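Local coordinates for zinc transport protein ZntB (Vibrio parahaemolyticus RIMD 2210633, PDB 3CK6), which transports zinc ions across the bacterial inner membrane, probably together with protons, as a homopentameric member of the CorA metal ion transporter family, at the interface of chains A and B. Numbering follows the deposited sequence. Chains: chain A/B, Putative membrane transport protein.

Contact 1: the interface of chains A and B. Residues chain A 211, 214; chain B 55-56, 59, 70, 72, 78.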
loop_
_atom_site.group_PDB
_atom_site.type_symbol
_atom_site.label_atom_id
_atom_site.label_comp_id
_atom_site.label_asym_id
_atom_site.label_seq_id
_atom_site.Cartn_x
_atom_site.Cartn_y
_atom_site.Cartn_z
ATOM N N GLN A 211 -16.279 -8.964 21.791
ATOM C CA GLN A 211 -16.949 -7.664 21.796
ATOM C C GLN A 211 -16.055 -6.569 21.209
ATOM O O GLN A 211 -16.532 -5.752 20.422
ATOM C CB GLN A 211 -17.407 -7.287 23.207
ATOM C CG GLN A 211 -18.479 -8.230 23.799
ATOM C CD GLN A 211 -17.929 -9.338 24.718
ATOM O OE1 GLN A 211 -16.889 -9.961 24.447
ATOM N NE2 GLN A 211 -18.666 -9.611 25.809
ATOM N N PHE A 214 -15.928 -7.031 17.429
ATOM C CA PHE A 214 -17.143 -6.420 16.827
ATOM C C PHE A 214 -17.025 -4.889 16.688
ATOM O O PHE A 214 -17.397 -4.340 15.671
ATOM C CB PHE A 214 -18.436 -6.742 17.604
ATOM C CG PHE A 214 -18.712 -8.218 17.813
ATOM C CD1 PHE A 214 -18.410 -9.169 16.836
ATOM C CD2 PHE A 214 -19.362 -8.640 18.977
ATOM C CE1 PHE A 214 -18.713 -10.535 17.045
ATOM C CE2 PHE A 214 -19.648 -9.997 19.196
ATOM C CZ PHE A 214 -19.322 -10.940 18.229
ATOM N N ALA B 55 -24.322 -10.863 23.338
ATOM C CA ALA B 55 -23.523 -9.911 22.540
ATOM C C ALA B 55 -23.184 -10.401 21.132
ATOM O O ALA B 55 -23.112 -9.593 20.212
ATOM C CB ALA B 55 -22.260 -9.496 23.268
ATOM N N THR B 56 -22.976 -11.705 20.955
ATOM C CA THR B 56 -22.809 -12.223 19.589
ATOM C C THR B 56 -24.140 -12.222 18.825
ATOM O O THR B 56 -24.174 -11.918 17.631
ATOM C CB THR B 56 -21.957 -13.551 19.504
ATOM O OG1 THR B 56 -22.664 -14.589 18.799
ATOM C CG2 THR B 56 -21.554 -14.039 20.862
ATOM N N HIS B 59 -24.541 -8.790 17.409
ATOM C CA HIS B 59 -23.803 -8.538 16.162
ATOM C C HIS B 59 -24.463 -9.272 14.988
ATOM O O HIS B 59 -24.568 -8.735 13.875
ATOM C CB HIS B 59 -22.307 -8.892 16.275
ATOM C CG HIS B 59 -21.425 -8.128 15.325
ATOM N ND1 HIS B 59 -20.717 -8.738 14.309
ATOM C CD2 HIS B 59 -21.151 -6.804 15.223
ATOM C CE1 HIS B 59 -20.041 -7.826 13.630
ATOM N NE2 HIS B 59 -20.275 -6.647 14.173
ATOM N N HIS B 70 -15.357 -13.706 12.134
ATOM C CA HIS B 70 -15.137 -13.502 13.574
ATOM C C HIS B 70 -14.908 -14.836 14.280
ATOM O O HIS B 70 -15.864 -15.591 14.446
ATOM C CB HIS B 70 -16.361 -12.792 14.194
ATOM C CG HIS B 70 -16.747 -11.534 13.476
ATOM N ND1 HIS B 70 -16.423 -10.280 13.946
ATOM C CD2 HIS B 70 -17.398 -11.341 12.302
ATOM C CE1 HIS B 70 -16.869 -9.368 13.094
ATOM N NE2 HIS B 70 -17.461 -9.987 12.088
ATOM N N LEU B 72 -14.813 -17.097 17.410
ATOM C CA LEU B 72 -15.493 -16.965 18.677
ATOM C C LEU B 72 -14.931 -18.074 19.557
ATOM O O LEU B 72 -13.808 -18.514 19.327
ATOM C CB LEU B 72 -17.008 -17.031 18.487
ATOM C CG LEU B 72 -17.570 -15.934 17.547
ATOM C CD1 LEU B 72 -18.979 -16.297 17.150
ATOM C CD2 LEU B 72 -17.541 -14.576 18.247
HETATM N N MSE B 78 -18.376 -16.612 13.503
HETATM C CA MSE B 78 -19.414 -15.964 12.718
HETATM C C MSE B 78 -18.786 -15.530 11.407
HETATM O O MSE B 78 -17.656 -15.021 11.382
HETATM C CB MSE B 78 -19.986 -14.744 13.455
HETATM C CG MSE B 78 -21.100 -14.012 12.696
HETATM SE SE MSE B 78 -21.680 -12.385 13.602
HETATM C CE MSE B 78 -21.833 -13.117 15.412
#
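The ring of A:Phe214 lies almost parallel to the imidazole of B:His59, the planes 13° apart and the centroids 4.3 Å from each other. The overlap is slipped: B:His59 CB sits over the middle of the phenyl face in a CH-pi contact, while the imidazole lies over the CD1 side of the phenyl ring, its CD2 coming 3.6 Å from CB of A:Phe214. B:His70 treats the same ring differently. Its ND1 meets the phenyl edge in plane, 3.7 Å from A:Phe214 CD1, with the two rings edge-to-face at 55°. That imidazole is itself placed between neighbours of its own chain, B:His59 ND1 above one face and the carbonyl O of selenomethionine B:Met78 at its edge.

The far rim of the phenyl group meets helix 54-60 of chain B. Atom CE2 of A:Phe214 is 3.6 Å from the backbone O of B:Ala55, and CZ touches B:Thr56 CB at 3.9 Å. B:Leu72 adds its CD2 methyl at 4.0 Å from CZ of A:Phe214. With CG anti to the backbone N (chi1 -154°), B:His59 turns its imidazole along the phenyl face. One turn back, A:Gln211 offers its aliphatic CG to the methyl CB of B:Ala55.

The site illustrates how one aromatic side chain, here from the start of helix 209-246, can lodge against a neighbouring subunit by a stack and an edge-to-face contact, joining subunits within the cytoplasmic funnel of the pentamer.

Contact 2: the interface of chains A and B. Residues chain A 242, 246; chain B 168, 171, 173, 240, 244.
A:His242 of the long helix 209-246 meets B:Tyr171, B:His173 and B:Arg244 near the C-terminal end of the cytoplasmic domain, in a transporter of the CorA family whose cytoplasmic funnel is a homopentamer. Neighbouring copies of the same helix come together here, alongside the 3-10 turn 168-170 and the start of helix 173-199 in chain B.

Ring contacts meet the imidazole at an edge and on one face. B:Tyr171 CD2 lies at its edge, in plane, 3.3 Å from CE1 of A:His242. B:His173 approaches one face with NE2, and its ring stands almost perpendicular to that of A:His242, the planes 88° apart. On the opposite face the packing is aliphatic and comes from within chain A, from CG of A:Glu246, one helical turn further on. The first torsion of A:His242, -180°, sets CG opposite the backbone N and points the ring away from its helix toward chain B.

Polar links centre on B:Arg244. Its NH2 lies 2.9 Å from A:His242 ND1, but the angle of 120° at the hydrogen makes this a weak hydrogen bond. The guanidinium also forms a loose salt bridge, NE standing 3.6 Å from OE2 of A:Glu246. Both partners lie at the guanidinium edge, in its plane, and B:Ile240 CG2 rests against one face. The arginine chain is extended from CG to NE, carrying the guanidinium toward the helix of chain A.

Other contacts bring carboxylates against the tyrosine and against each other. The carboxylate of A:Glu246 sits near the tyrosine rim, OE2 being 3.7 Å from B:Tyr171 CE2. Its other oxygen, OE1, is 3.5 Å from CG of B:Glu168, and the two glutamate side chains run antiparallel past one another. This carboxylate pair may be electrostatically costly, a cost that B:Arg244 could partly offset. Within chain B, B:Ile240 CD1 lies over the centre of the B:Tyr171 ring and B:Glu168 CA lies against the opposite face, a sandwich that may limit the ring's rotation.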
loop_
_atom_site.group_PDB
_atom_site.type_symbol
_atom_site.label_atom_id
_atom_site.label_comp_id
_atom_site.label_asym_id
_atom_site.label_seq_id
_atom_site.Cartn_x
_atom_site.Cartn_y
_atom_site.Cartn_z
ATOM N N HIS A 242 -21.449 15.167 -17.673
ATOM C CA HIS A 242 -21.929 14.487 -18.872
ATOM C C HIS A 242 -23.255 15.084 -19.344
ATOM O O HIS A 242 -23.436 15.338 -20.537
ATOM C CB HIS A 242 -22.063 12.977 -18.638
ATOM C CG HIS A 242 -22.553 12.224 -19.838
ATOM N ND1 HIS A 242 -21.766 11.998 -20.946
ATOM C CD2 HIS A 242 -23.752 11.652 -20.105
ATOM C CE1 HIS A 242 -22.456 11.321 -21.846
ATOM N NE2 HIS A 242 -23.666 11.098 -21.361
ATOM N N GLU A 246 -24.023 17.114 -22.829
ATOM C CA GLU A 246 -24.961 16.422 -23.729
ATOM C C GLU A 246 -26.256 17.207 -24.000
ATOM O O GLU A 246 -26.913 16.974 -25.020
ATOM C CB GLU A 246 -25.299 15.010 -23.219
ATOM C CG GLU A 246 -24.134 14.008 -23.231
ATOM C CD GLU A 246 -23.733 13.536 -24.626
ATOM O OE1 GLU A 246 -24.617 13.092 -25.401
ATOM O OE2 GLU A 246 -22.521 13.595 -24.940
ATOM N N GLU B 168 -24.924 7.802 -29.111
ATOM C CA GLU B 168 -25.399 8.365 -27.837
ATOM C C GLU B 168 -26.257 7.429 -27.005
ATOM O O GLU B 168 -26.236 7.487 -25.769
ATOM C CB GLU B 168 -26.231 9.616 -28.100
ATOM C CG GLU B 168 -25.501 10.916 -27.951
ATOM C CD GLU B 168 -26.367 12.074 -28.390
ATOM O OE1 GLU B 168 -26.043 12.690 -29.431
ATOM O OE2 GLU B 168 -27.390 12.337 -27.714
ATOM N N TYR B 171 -24.707 5.201 -24.168
ATOM C CA TYR B 171 -23.986 5.930 -23.123
ATOM C C TYR B 171 -24.567 5.598 -21.753
ATOM O O TYR B 171 -25.101 6.472 -21.061
ATOM C CB TYR B 171 -24.058 7.445 -23.370
ATOM C CG TYR B 171 -23.188 8.017 -24.483
ATOM C CD1 TYR B 171 -22.714 7.228 -25.537
ATOM C CD2 TYR B 171 -22.879 9.375 -24.499
ATOM C CE1 TYR B 171 -21.933 7.787 -26.571
ATOM C CE2 TYR B 171 -22.113 9.939 -25.519
ATOM C CZ TYR B 171 -21.641 9.143 -26.547
ATOM O OH TYR B 171 -20.873 9.725 -27.528
ATOM N N HIS B 173 -22.799 4.457 -19.255
ATOM C CA HIS B 173 -21.560 4.323 -18.485
ATOM C C HIS B 173 -21.713 4.747 -17.030
ATOM O O HIS B 173 -21.030 4.228 -16.161
ATOM C CB HIS B 173 -20.405 5.093 -19.151
ATOM C CG HIS B 173 -20.790 6.447 -19.664
ATOM N ND1 HIS B 173 -20.579 7.607 -18.949
ATOM C CD2 HIS B 173 -21.387 6.824 -20.818
ATOM C CE1 HIS B 173 -21.023 8.640 -19.642
ATOM N NE2 HIS B 173 -21.517 8.194 -20.782
ATOM N N ILE B 240 -15.540 9.739 -24.886
ATOM C CA ILE B 240 -16.650 10.674 -25.098
ATOM C C ILE B 240 -16.180 12.132 -25.034
ATOM O O ILE B 240 -16.433 12.917 -25.961
ATOM C CB ILE B 240 -17.792 10.444 -24.076
ATOM C CG1 ILE B 240 -18.392 9.050 -24.252
ATOM C CG2 ILE B 240 -18.887 11.505 -24.232
ATOM C CD1 ILE B 240 -19.237 8.603 -23.084
ATOM N N ARG B 244 -16.175 14.943 -27.969
ATOM C CA ARG B 244 -16.894 16.217 -27.818
ATOM C C ARG B 244 -16.109 17.433 -28.315
ATOM O O ARG B 244 -16.693 18.357 -28.880
ATOM C CB ARG B 244 -17.291 16.459 -26.357
ATOM C CG ARG B 244 -18.444 15.614 -25.847
ATOM C CD ARG B 244 -18.961 16.167 -24.528
ATOM N NE ARG B 244 -19.571 15.134 -23.690
ATOM C CZ ARG B 244 -19.073 14.701 -22.527
ATOM N NH1 ARG B 244 -17.951 15.211 -22.028
ATOM N NH2 ARG B 244 -19.705 13.755 -21.851
#

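Contact 1 and contact 2 lie about 47 Å apart, measured between the centres of their C-alpha atoms, and are joined by helix 209-246 of chain A, which supplies the chain A residues to both. Its beginning enters contact 1 and its last turns enter contact 2. The partner surfaces differ: chain B contributes helix 54-60 and nearby strands at the first, but the 168-173 region and its own long helix at the second. One helix therefore touches a neighbour near both ends, which could fix its tilt within the funnel, and the arrangement recurs around the pentamer.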